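Local coordinates for protein nickel-dependent hydrogenase large subunit (Allochromatium vinosum, PDB 3MYR) that catalyses the oxidation of molecular hydrogen at a nickel-iron centre and probably serves to recycle the hydrogen released by nitrogenase, at residues L391-M396 with I482-R487; H102-H107 with A434-I439; M396-A399 with A405-L408; L427-A432 with I549-P554. All coordinates share one frame; numbering follows the deposited sequence.

Contact 1. Residues L391-M396 with I482-R487; sequences LARVLM and IMEAPR. With NFV (Ni-Fe oxidized active center), chain N.
Arg393 NH2 is shared by two acceptors of the opposing strand end. Glu484 OE1 takes it in a salt bridge of 2.8 Å, and the carbonyl O of Ala485 lies 2.9 Å from the same NH2 in a weak, bent hydrogen bond. The companion nitrogen, Arg393 NH1, donates to Pro486 O at 2.9 Å; Pro486 O lies close to the guanidinium plane, whereas NH1 stands above the plane of that carbonyl. One arginine from helix 390-399 thus reads three successive residues. With the guanidinium and carboxylate planes 69° apart, this is a one-pronged salt bridge rather than a flat two-pronged one, made through the anti lone pair of OE1. The bend of the Arg393 chain at chi3 (-64°) turns the guanidinium onto residues 484-486. Arg393 CD runs alongside the glutamate, 3.5 Å from Glu484 OE1. Arg393 NH1 also forms a salt bridge with Glu436, so the buried charge is probably balanced, while Glu484 OE2 accepts from the backbone N of Gly285. Beyond Pro486 the chain turns to the metals. The backbone N of Arg487 donates to cyanide nitrogen N2 of the nickel-iron centre at 2.8 Å, and Arg487 NH1 adds a weak bond of 3.2 Å to that nitrogen. Arg393 probably steadies from behind this cyanide-binding turn at Ala485-Pro486-Arg487, a feature characteristic of the [NiFe] hydrogenase active site.

Contact 2. Residues H102-H107 with A434-I439; sequences HDHVMH and ALESKI
His104 and Glu436 make a short histidine-carboxylate hydrogen bond between helices 86-112 and 426-456, with NE2 of His104 donating to OE1 of Glu436 at 2.6 Å. The bond is fairly straight (161°) and lies close to the ring plane. Carboxylate and imidazole are only 14° from coplanar, although the two side chains meet at about a right angle, and OE1 offers its anti lone pair. Glu436 arrives by an unusual route: CG is tucked between the backbone N and the carbonyl carbon (chi1 81°), after which the chain runs out straight to the ring. The same ring edge is filled by Ser437, whose OG stands 3.2 Å from His104 CD2; this hydroxyl is a packing partner here, its hydrogen bond going to the carbonyl O of Arg433. All three side chains are buried. The outer sides of the two helices are looser. Lys438, partly exposed, points off to Asp254 and Asp442, and Met106, also partly exposed, packs on Glu19 of the small subunit. Neither touches the facing segment. Chemically, the bond implies a hydrogen on NE2 of His104 and probably keeps the imidazole from turning. Because the accepting oxygen is also salt-bridged to Arg393, the carboxylate is likely to remain ionised, and its charge would be expected to polarise the histidine.

Contact 3. Residues M396-A399 with A405-L408; sequences MLYA and AREL
The first torsion of Tyr398 (chi1 -163°) sends its ring away from the backbone N and beside helix 403-416, while Arg406, bent at chi2 (90°) and again at chi3, folds back over one ring face. The pair is a cation-pi contact, with CZ of Arg406 4.8 Å from the Tyr398 ring centroid and almost exactly on the ring normal. It is not a flat stack: guanidinium and ring stand 73° apart, so the guanidinium leans on the ring by an edge, bringing NH2 of Arg406 within 3.7 Å of Tyr398 CE1. Nearer the backbone of Arg406, its CD makes a CH-pi contact with the same face. The carbonyl O of Tyr398 lies over the guanidinium face, 3.3 Å from Arg406 NE, at an angle too poor for a hydrogen bond. A serine in place of Arg406 would probably lose the cation-pi and CH-pi contacts and uncover much of that ring face. The tyrosine hydroxyl is bonded to Asp410. On the buried side, Leu397 CB meets Ala405 CB at 3.6 Å. Helices 390-399 and 403-416 are two consecutive helices, linked by a short connection and steeply inclined to each other, whose inner side rests on Ile439 of helix 426-456, with Leu397 also touching Pro301 of strand 300-305.

Contact 4. Residues L427-A432 with I549-P554; sequences LGRTAA and IHSFDP
Arg429 lays its guanidinium flat on the ring of Phe552, the two centres 3.7 Å apart and the planes inclined by only 16°. The closest approach is at the ring tip, Arg429 CZ to Phe552 CZ at 3.3 Å, and further back the methylene CD of Arg429 adds a CH-pi contact over the same face. A turn at chi3 (-69°), after a chain extended through CG and CD, swings the plane round to the ring. At the guanidinium edge, Arg429 NH1 donates to Ser551 OG at 3.1 Å (159°), nearly in plane. The target lies at the C-terminal end of helix 543-551, where the chain leaves helical geometry with positive phi at Asp553 and enters the Asp-Pro-Cys-x-x-Cys motif typical of this family, which supplies Cys555 and Cys558 to the nickel-iron pocket. A leucine in place of Arg429 would probably leave Phe552 without its stacked partner, Ser551 OG without this donor and Glu387, the salt-bridge partner of NE, without its cationic mate. Ser551 OG also bonds the carbonyl O of Thr548. Beside the stack, Thr430 OG1 packs 3.6 Å from Ser551 CB, its own bonds going to Thr426 O and His112 NE2.

How the contacts relate
Contacts 1, 2 and 4 form one charged network beside the nickel-iron centre. Arg393 NH1 of contact 1 reaches Glu436 OE1 of contact 2 at 2.7 Å. Arg487, which holds the cyanide, is steadied from both other contacts, its NH2 lying 2.9 Å from Asp103 OD1 and 2.7 Å from Asp553 OD2. The nearest atoms of the His104 and Phe552 side chains are about 7 and 9 Å from the nickel-iron cofactor, so contacts 2 and 4 belong to its outer surroundings. Contact 3 is more remote: it shares helix 390-399 with contact 1, their centres about 13 Å apart, and meets contact 2 through apolar packing, Ile439 CD1 to Ala405 CB at 3.7 Å.

Contact 1. Residues L391-M396 with I482-R487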
loop_
_atom_site.group_PDB
_atom_site.type_symbol
_atom_site.label_atom_id
_atom_site.label_comp_id
_atom_site.label_asym_id
_atom_site.label_seq_id
_atom_site.Cartn_x
_atom_site.Cartn_y
_atom_site.Cartn_z
ATOM N N LEU B 391 7.290 5.246 14.587
ATOM C CA LEU B 391 7.579 5.762 15.942
ATOM C C LEU B 391 8.066 4.615 16.875
ATOM O O LEU B 391 9.028 4.759 17.641
ATOM C CB LEU B 391 6.364 6.473 16.544
ATOM C CG LEU B 391 6.588 7.216 17.903
ATOM C CD1 LEU B 391 7.866 8.113 17.949
ATOM C CD2 LEU B 391 5.319 8.062 18.318
ATOM N N ALA B 392 7.416 3.458 16.773
ATOM C CA ALA B 392 7.818 2.283 17.591
ATOM C C ALA B 392 9.231 1.885 17.246
ATOM O O ALA B 392 10.017 1.574 18.134
ATOM C CB ALA B 392 6.905 1.106 17.342
ATOM N N ARG B 393 9.589 1.953 15.956
ATOM C CA ARG B 393 10.916 1.503 15.527
ATOM C C ARG B 393 11.968 2.485 15.988
ATOM O O ARG B 393 13.063 2.110 16.452
ATOM C CB ARG B 393 10.978 1.292 13.994
ATOM C CG ARG B 393 10.399 -0.098 13.551
ATOM C CD ARG B 393 10.635 -0.300 12.004
ATOM N NE ARG B 393 9.871 0.712 11.242
ATOM C CZ ARG B 393 8.646 0.576 10.727
ATOM N NH1 ARG B 393 8.125 1.564 9.986
ATOM N NH2 ARG B 393 7.939 -0.531 10.907
ATOM N N VAL B 394 11.664 3.758 15.823
ATOM C CA VAL B 394 12.671 4.766 16.166
ATOM C C VAL B 394 12.869 4.779 17.678
ATOM O O VAL B 394 14.002 4.864 18.173
ATOM C CB VAL B 394 12.335 6.165 15.581
ATOM C CG1 VAL B 394 13.186 7.252 16.195
ATOM C CG2 VAL B 394 12.526 6.120 14.074
ATOM N N LEU B 395 11.800 4.621 18.427
ATOM C CA LEU B 395 11.962 4.442 19.884
ATOM C C LEU B 395 12.803 3.217 20.243
ATOM O O LEU B 395 13.677 3.331 21.098
ATOM C CB LEU B 395 10.640 4.498 20.692
ATOM C CG LEU B 395 9.807 5.791 20.593
ATOM C CD1 LEU B 395 8.404 5.521 21.126
ATOM C CD2 LEU B 395 10.441 6.924 21.406
ATOM N N MET B 396 12.574 2.084 19.559
ATOM C CA MET B 396 13.334 0.864 19.814
ATOM C C MET B 396 14.809 1.028 19.475
ATOM O O MET B 396 15.673 0.553 20.202
ATOM C CB MET B 396 12.762 -0.298 18.995
ATOM C CG MET B 396 12.803 -1.661 19.733
ATOM S SD MET B 396 11.710 -1.740 21.208
ATOM C CE MET B 396 10.054 -1.356 20.578
ATOM N N ILE B 482 7.367 -12.946 9.956
ATOM C CA ILE B 482 7.325 -11.602 10.525
ATOM C C ILE B 482 8.028 -10.625 9.611
ATOM O O ILE B 482 8.862 -10.986 8.754
ATOM C CB ILE B 482 7.918 -11.508 11.985
ATOM C CG1 ILE B 482 9.348 -11.982 12.035
ATOM C CG2 ILE B 482 7.175 -12.373 12.911
ATOM C CD1 ILE B 482 10.455 -10.842 11.681
ATOM N N MET B 483 7.666 -9.366 9.751
ATOM C CA MET B 483 8.300 -8.339 8.937
ATOM C C MET B 483 8.018 -6.999 9.627
ATOM O O MET B 483 7.028 -6.890 10.360
ATOM C CB MET B 483 7.698 -8.356 7.554
ATOM C CG MET B 483 7.640 -6.966 6.990
ATOM S SD MET B 483 7.752 -7.147 5.280
ATOM C CE MET B 483 8.899 -5.847 4.846
ATOM N N GLU B 484 8.880 -6.011 9.429
ATOM C CA GLU B 484 8.558 -4.638 9.838
ATOM C C GLU B 484 8.165 -3.983 8.532
ATOM O O GLU B 484 9.020 -3.730 7.693
ATOM C CB GLU B 484 9.785 -3.938 10.454
ATOM C CG GLU B 484 10.029 -4.228 11.999
ATOM C CD GLU B 484 8.890 -3.721 12.960
ATOM O OE1 GLU B 484 8.188 -2.681 12.689
ATOM O OE2 GLU B 484 8.725 -4.370 14.024
ATOM N N ALA B 485 6.867 -3.830 8.306
ATOM C CA ALA B 485 6.366 -3.195 7.078
ATOM C C ALA B 485 6.457 -1.665 7.320
ATOM O O ALA B 485 6.612 -1.247 8.469
ATOM C CB ALA B 485 4.906 -3.631 6.847
ATOM N N PRO B 486 6.454 -0.834 6.257
ATOM C CA PRO B 486 6.472 0.632 6.544
ATOM C C PRO B 486 5.476 1.157 7.606
ATOM O O PRO B 486 5.787 2.126 8.281
ATOM C CB PRO B 486 6.145 1.277 5.171
ATOM C CG PRO B 486 6.706 0.250 4.203
ATOM C CD PRO B 486 6.342 -1.114 4.797
ATOM N N ARG B 487 4.309 0.517 7.765
ATOM C CA ARG B 487 3.374 0.937 8.799
ATOM C C ARG B 487 3.556 0.243 10.146
ATOM O O ARG B 487 2.972 0.668 11.111
ATOM C CB ARG B 487 1.930 0.875 8.297
ATOM C CG ARG B 487 1.693 1.913 7.208
ATOM C CD ARG B 487 0.522 1.559 6.252
ATOM N NE ARG B 487 0.557 2.550 5.153
ATOM C CZ ARG B 487 1.392 2.520 4.099
ATOM N NH1 ARG B 487 2.296 1.545 3.848
ATOM N NH2 ARG B 487 1.425 3.550 3.350
HETATM FE FE NFV N . 0.458 -2.388 5.012
HETATM NI NI NFV N . -1.309 -1.291 2.832
HETATM C C1 NFV N . 1.030 -3.703 5.661
HETATM O O1 NFV N . 1.525 -4.700 6.207
HETATM C C2 NFV N . 2.105 -1.519 5.422
HETATM N N2 NFV N . 3.141 -1.003 5.672
HETATM C C3 NFV N . -0.335 -1.821 6.626
HETATM N N3 NFV N . -0.849 -1.487 7.624
HETATM O O4 NFV N . -0.158 -0.686 4.193
#

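Contact 2. Residues H102-H107 with A434-I439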
loop_
_atom_site.group_PDB
_atom_site.type_symbol
_atom_site.label_atom_id
_atom_site.label_comp_id
_atom_site.label_asym_id
_atom_site.label_seq_id
_atom_site.Cartn_x
_atom_site.Cartn_y
_atom_site.Cartn_z
ATOM N N HIS B 102 10.189 4.437 -1.057
ATOM C CA HIS B 102 9.145 4.813 -1.981
ATOM C C HIS B 102 7.907 5.195 -1.181
ATOM O O HIS B 102 7.284 6.198 -1.417
ATOM C CB HIS B 102 8.828 3.601 -2.911
ATOM C CG HIS B 102 7.748 3.881 -3.901
ATOM N ND1 HIS B 102 6.406 3.697 -3.616
ATOM C CD2 HIS B 102 7.804 4.387 -5.161
ATOM C CE1 HIS B 102 5.697 4.020 -4.690
ATOM N NE2 HIS B 102 6.518 4.485 -5.621
ATOM N N ASP B 103 7.506 4.322 -0.261
ATOM C CA ASP B 103 6.232 4.423 0.427
ATOM C C ASP B 103 6.227 5.652 1.418
ATOM O O ASP B 103 5.303 6.443 1.409
ATOM C CB ASP B 103 6.080 3.098 1.195
ATOM C CG ASP B 103 4.699 2.846 1.707
ATOM O OD1 ASP B 103 3.932 3.832 1.974
ATOM O OD2 ASP B 103 4.365 1.621 1.848
ATOM N N HIS B 104 7.283 5.864 2.199
ATOM C CA HIS B 104 7.344 7.002 3.122
ATOM C C HIS B 104 7.344 8.337 2.409
ATOM O O HIS B 104 6.721 9.271 2.904
ATOM C CB HIS B 104 8.612 6.925 4.014
ATOM C CG HIS B 104 8.513 5.876 5.092
ATOM N ND1 HIS B 104 7.316 5.235 5.376
ATOM C CD2 HIS B 104 9.399 5.459 6.032
ATOM C CE1 HIS B 104 7.488 4.441 6.421
ATOM N NE2 HIS B 104 8.749 4.533 6.817
ATOM N N VAL B 105 8.110 8.447 1.304
ATOM C CA VAL B 105 8.218 9.712 0.574
ATOM C C VAL B 105 6.824 10.042 0.007
ATOM O O VAL B 105 6.335 11.172 0.155
ATOM C CB VAL B 105 9.274 9.623 -0.569
ATOM C CG1 VAL B 105 9.060 10.747 -1.667
ATOM C CG2 VAL B 105 10.701 9.678 0.040
ATOM N N MET B 106 6.154 9.054 -0.568
ATOM C CA MET B 106 4.818 9.383 -1.145
ATOM C C MET B 106 3.835 9.592 -0.005
ATOM O O MET B 106 2.930 10.402 -0.167
ATOM C CB MET B 106 4.240 8.201 -1.978
ATOM C CG MET B 106 5.047 8.025 -3.326
ATOM S SD MET B 106 4.123 6.791 -4.369
ATOM C CE MET B 106 2.641 7.644 -4.938
ATOM N N HIS B 107 3.950 8.844 1.110
ATOM C CA HIS B 107 3.020 9.176 2.193
ATOM C C HIS B 107 3.175 10.650 2.586
ATOM O O HIS B 107 2.200 11.411 2.697
ATOM C CB HIS B 107 3.237 8.372 3.509
ATOM C CG HIS B 107 2.307 8.799 4.581
ATOM N ND1 HIS B 107 2.681 9.593 5.644
ATOM C CD2 HIS B 107 0.964 8.653 4.677
ATOM C CE1 HIS B 107 1.627 9.840 6.394
ATOM N NE2 HIS B 107 0.569 9.280 5.827
ATOM N N ALA B 434 10.392 10.050 8.615
ATOM C CA ALA B 434 11.454 10.627 7.798
ATOM C C ALA B 434 12.835 10.133 8.266
ATOM O O ALA B 434 13.641 9.801 7.464
ATOM C CB ALA B 434 11.411 12.165 7.878
ATOM N N LEU B 435 13.109 10.133 9.571
ATOM C CA LEU B 435 14.410 9.700 10.123
ATOM C C LEU B 435 14.705 8.244 9.776
ATOM O O LEU B 435 15.816 7.937 9.425
ATOM C CB LEU B 435 14.479 9.836 11.656
ATOM C CG LEU B 435 14.248 11.306 12.145
ATOM C CD1 LEU B 435 14.399 11.415 13.666
ATOM C CD2 LEU B 435 15.108 12.358 11.316
ATOM N N GLU B 436 13.721 7.361 9.877
ATOM C CA GLU B 436 14.025 5.948 9.608
ATOM C C GLU B 436 14.238 5.766 8.113
ATOM O O GLU B 436 14.995 4.878 7.712
ATOM C CB GLU B 436 12.936 4.999 10.157
ATOM C CG GLU B 436 11.716 4.899 9.228
ATOM C CD GLU B 436 10.724 3.827 9.721
ATOM O OE1 GLU B 436 9.674 3.600 9.059
ATOM O OE2 GLU B 436 10.987 3.228 10.803
ATOM N N SER B 437 13.632 6.618 7.281
ATOM C CA SER B 437 13.996 6.646 5.819
ATOM C C SER B 437 15.468 6.941 5.568
ATOM O O SER B 437 16.087 6.341 4.694
ATOM C CB SER B 437 13.210 7.686 5.025
ATOM O OG SER B 437 11.831 7.402 5.184
ATOM N N LYS B 438 16.020 7.872 6.317
ATOM C CA LYS B 438 17.448 8.176 6.216
ATOM C C LYS B 438 18.281 6.960 6.676
ATOM O O LYS B 438 19.321 6.595 6.074
ATOM C CB LYS B 438 17.774 9.421 7.082
ATOM C CG LYS B 438 19.298 9.702 7.274
ATOM C CD LYS B 438 20.039 9.746 5.871
ATOM C CE LYS B 438 21.491 10.318 6.019
ATOM N NZ LYS B 438 22.183 10.176 4.641
ATOM N N ILE B 439 17.845 6.301 7.723
ATOM C CA ILE B 439 18.636 5.163 8.210
ATOM C C ILE B 439 18.611 4.064 7.128
ATOM O O ILE B 439 19.626 3.434 6.874
ATOM C CB ILE B 439 18.067 4.632 9.546
ATOM C CG1 ILE B 439 18.336 5.681 10.674
ATOM C CG2 ILE B 439 18.689 3.200 9.891
ATOM C CD1 ILE B 439 17.682 5.321 11.979
#

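Contact 3. Residues M396-A399 with A405-L408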
loop_
_atom_site.group_PDB
_atom_site.type_symbol
_atom_site.label_atom_id
_atom_site.label_comp_id
_atom_site.label_asym_id
_atom_site.label_seq_id
_atom_site.Cartn_x
_atom_site.Cartn_y
_atom_site.Cartn_z
ATOM N N MET B 396 12.574 2.084 19.559
ATOM C CA MET B 396 13.334 0.864 19.814
ATOM C C MET B 396 14.809 1.028 19.475
ATOM O O MET B 396 15.673 0.553 20.202
ATOM C CB MET B 396 12.762 -0.298 18.995
ATOM C CG MET B 396 12.803 -1.661 19.733
ATOM S SD MET B 396 11.710 -1.740 21.208
ATOM C CE MET B 396 10.054 -1.356 20.578
ATOM N N LEU B 397 15.108 1.707 18.366
ATOM C CA LEU B 397 16.457 1.986 17.981
ATOM C C LEU B 397 17.116 2.876 18.992
ATOM O O LEU B 397 18.313 2.681 19.311
ATOM C CB LEU B 397 16.535 2.649 16.577
ATOM C CG LEU B 397 16.293 1.638 15.434
ATOM C CD1 LEU B 397 16.007 2.359 14.090
ATOM C CD2 LEU B 397 17.482 0.667 15.307
ATOM N N TYR B 398 16.393 3.915 19.421
ATOM C CA TYR B 398 16.942 4.833 20.387
ATOM C C TYR B 398 17.252 4.102 21.684
ATOM O O TYR B 398 18.345 4.240 22.273
ATOM C CB TYR B 398 15.899 5.943 20.692
ATOM C CG TYR B 398 16.445 7.210 21.365
ATOM C CD1 TYR B 398 16.246 7.442 22.746
ATOM C CD2 TYR B 398 17.194 8.129 20.630
ATOM C CE1 TYR B 398 16.740 8.619 23.364
ATOM C CE2 TYR B 398 17.710 9.265 21.205
ATOM C CZ TYR B 398 17.473 9.523 22.577
ATOM O OH TYR B 398 17.955 10.687 23.127
ATOM N N ALA B 399 16.259 3.354 22.162
ATOM C CA ALA B 399 16.384 2.681 23.439
ATOM C C ALA B 399 17.556 1.698 23.428
ATOM O O ALA B 399 18.163 1.481 24.464
ATOM C CB ALA B 399 15.078 1.954 23.765
ATOM N N ALA B 405 20.603 6.431 14.815
ATOM C CA ALA B 405 19.262 6.814 15.256
ATOM C C ALA B 405 19.325 7.802 16.414
ATOM O O ALA B 405 18.546 8.757 16.477
ATOM C CB ALA B 405 18.422 5.582 15.645
ATOM N N ARG B 406 20.260 7.590 17.331
ATOM C CA ARG B 406 20.392 8.445 18.467
ATOM C C ARG B 406 20.801 9.852 17.973
ATOM O O ARG B 406 20.305 10.864 18.455
ATOM C CB ARG B 406 21.520 7.899 19.324
ATOM C CG ARG B 406 21.216 7.780 20.751
ATOM C CD ARG B 406 20.648 6.419 21.001
ATOM N NE ARG B 406 21.244 5.799 22.181
ATOM C CZ ARG B 406 20.939 6.079 23.450
ATOM N NH1 ARG B 406 21.571 5.406 24.408
ATOM N NH2 ARG B 406 20.062 7.042 23.776
ATOM N N GLU B 407 21.760 9.908 17.065
ATOM C CA GLU B 407 22.245 11.174 16.518
ATOM C C GLU B 407 21.118 11.917 15.794
ATOM O O GLU B 407 20.953 13.106 15.958
ATOM C CB GLU B 407 23.307 10.853 15.506
ATOM C CG GLU B 407 24.346 11.912 15.102
ATOM C CD GLU B 407 25.596 11.232 14.400
ATOM O OE1 GLU B 407 26.765 11.532 14.784
ATOM O OE2 GLU B 407 25.419 10.359 13.487
ATOM N N LEU B 408 20.344 11.206 14.997
ATOM C CA LEU B 408 19.286 11.858 14.233
ATOM C C LEU B 408 18.191 12.333 15.171
ATOM O O LEU B 408 17.640 13.373 14.942
ATOM C CB LEU B 408 18.647 10.915 13.206
ATOM C CG LEU B 408 19.521 10.560 11.995
ATOM C CD1 LEU B 408 18.892 9.338 11.241
ATOM C CD2 LEU B 408 19.679 11.815 11.090
#

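Contact 4. Residues L427-A432 with I549-P554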
loop_
_atom_site.group_PDB
_atom_site.type_symbol
_atom_site.label_atom_id
_atom_site.label_comp_id
_atom_site.label_asym_id
_atom_site.label_seq_id
_atom_site.Cartn_x
_atom_site.Cartn_y
_atom_site.Cartn_z
ATOM N N LEU B 427 3.489 14.906 15.770
ATOM C CA LEU B 427 4.718 15.416 15.151
ATOM C C LEU B 427 5.826 14.359 15.221
ATOM O O LEU B 427 6.589 14.256 14.292
ATOM C CB LEU B 427 5.261 16.601 15.922
ATOM C CG LEU B 427 5.846 17.796 15.164
ATOM C CD1 LEU B 427 6.812 18.716 15.965
ATOM C CD2 LEU B 427 6.328 17.622 13.800
ATOM N N GLY B 428 6.041 13.764 16.396
ATOM C CA GLY B 428 7.178 12.856 16.542
ATOM C C GLY B 428 7.030 11.643 15.597
ATOM O O GLY B 428 7.985 11.145 15.052
ATOM N N ARG B 429 5.806 11.195 15.374
ATOM C CA ARG B 429 5.540 10.032 14.527
ATOM C C ARG B 429 5.921 10.412 13.091
ATOM O O ARG B 429 6.523 9.625 12.389
ATOM C CB ARG B 429 4.034 9.737 14.600
ATOM C CG ARG B 429 3.557 8.456 14.014
ATOM C CD ARG B 429 2.051 8.259 14.296
ATOM N NE ARG B 429 1.811 8.027 15.729
ATOM C CZ ARG B 429 1.105 8.813 16.550
ATOM N NH1 ARG B 429 0.505 9.943 16.136
ATOM N NH2 ARG B 429 0.997 8.478 17.831
ATOM N N THR B 430 5.538 11.614 12.671
ATOM C CA THR B 430 5.739 12.071 11.316
ATOM C C THR B 430 7.249 12.261 11.160
ATOM O O THR B 430 7.814 11.903 10.132
ATOM C CB THR B 430 5.033 13.444 11.101
ATOM O OG1 THR B 430 3.643 13.273 11.296
ATOM C CG2 THR B 430 5.272 14.051 9.670
ATOM N N ALA B 431 7.891 12.856 12.156
ATOM C CA ALA B 431 9.356 12.981 12.128
ATOM C C ALA B 431 10.026 11.559 12.097
ATOM O O ALA B 431 10.987 11.373 11.396
ATOM C CB ALA B 431 9.880 13.770 13.363
ATOM N N ALA B 432 9.561 10.606 12.910
ATOM C CA ALA B 432 10.188 9.280 12.938
ATOM C C ALA B 432 10.193 8.631 11.523
ATOM O O ALA B 432 11.149 7.955 11.118
ATOM C CB ALA B 432 9.421 8.367 13.928
ATOM N N ILE B 549 -4.652 11.443 12.270
ATOM C CA ILE B 549 -4.956 10.129 11.643
ATOM C C ILE B 549 -3.904 9.856 10.521
ATOM O O ILE B 549 -3.335 8.790 10.463
ATOM C CB ILE B 549 -6.441 10.041 11.152
ATOM C CG1 ILE B 549 -7.450 9.957 12.332
ATOM C CG2 ILE B 549 -6.683 8.860 10.201
ATOM C CD1 ILE B 549 -7.186 8.896 13.368
ATOM N N HIS B 550 -3.616 10.848 9.677
ATOM C CA HIS B 550 -2.682 10.638 8.554
ATOM C C HIS B 550 -1.276 10.359 9.089
ATOM O O HIS B 550 -0.499 9.639 8.462
ATOM C CB HIS B 550 -2.631 11.856 7.636
ATOM C CG HIS B 550 -3.854 12.030 6.792
ATOM N ND1 HIS B 550 -4.365 13.273 6.466
ATOM C CD2 HIS B 550 -4.631 11.123 6.145
ATOM C CE1 HIS B 550 -5.405 13.117 5.661
ATOM N NE2 HIS B 550 -5.589 11.825 5.455
ATOM N N SER B 551 -0.944 10.876 10.276
ATOM C CA SER B 551 0.406 10.619 10.792
ATOM C C SER B 551 0.651 9.131 11.044
ATOM O O SER B 551 1.799 8.738 11.122
ATOM C CB SER B 551 0.713 11.413 12.083
ATOM O OG SER B 551 -0.040 10.929 13.214
ATOM N N PHE B 552 -0.399 8.338 11.270
ATOM C CA PHE B 552 -0.249 6.859 11.377
ATOM C C PHE B 552 -0.138 6.147 10.026
ATOM O O PHE B 552 0.079 4.931 9.994
ATOM C CB PHE B 552 -1.452 6.217 12.155
ATOM C CG PHE B 552 -1.452 6.500 13.624
ATOM C CD1 PHE B 552 -0.820 5.632 14.499
ATOM C CD2 PHE B 552 -2.190 7.579 14.151
ATOM C CE1 PHE B 552 -0.843 5.821 15.881
ATOM C CE2 PHE B 552 -2.215 7.803 15.547
ATOM C CZ PHE B 552 -1.562 6.937 16.411
ATOM N N ASP B 553 -0.331 6.889 8.926
ATOM C CA ASP B 553 -0.267 6.331 7.572
ATOM C C ASP B 553 -1.267 5.137 7.479
ATOM O O ASP B 553 -0.869 4.013 7.197
ATOM C CB ASP B 553 1.203 5.868 7.329
ATOM C CG ASP B 553 1.523 5.511 5.855
ATOM O OD1 ASP B 553 2.689 5.070 5.626
ATOM O OD2 ASP B 553 0.634 5.554 4.958
ATOM N N PRO B 554 -2.565 5.369 7.727
ATOM C CA PRO B 554 -3.521 4.236 7.757
ATOM C C PRO B 554 -3.631 3.492 6.424
ATOM O O PRO B 554 -3.571 4.097 5.357
ATOM C CB PRO B 554 -4.876 4.895 8.052
ATOM C CG PRO B 554 -4.544 6.279 8.639
ATOM C CD PRO B 554 -3.211 6.657 8.042
#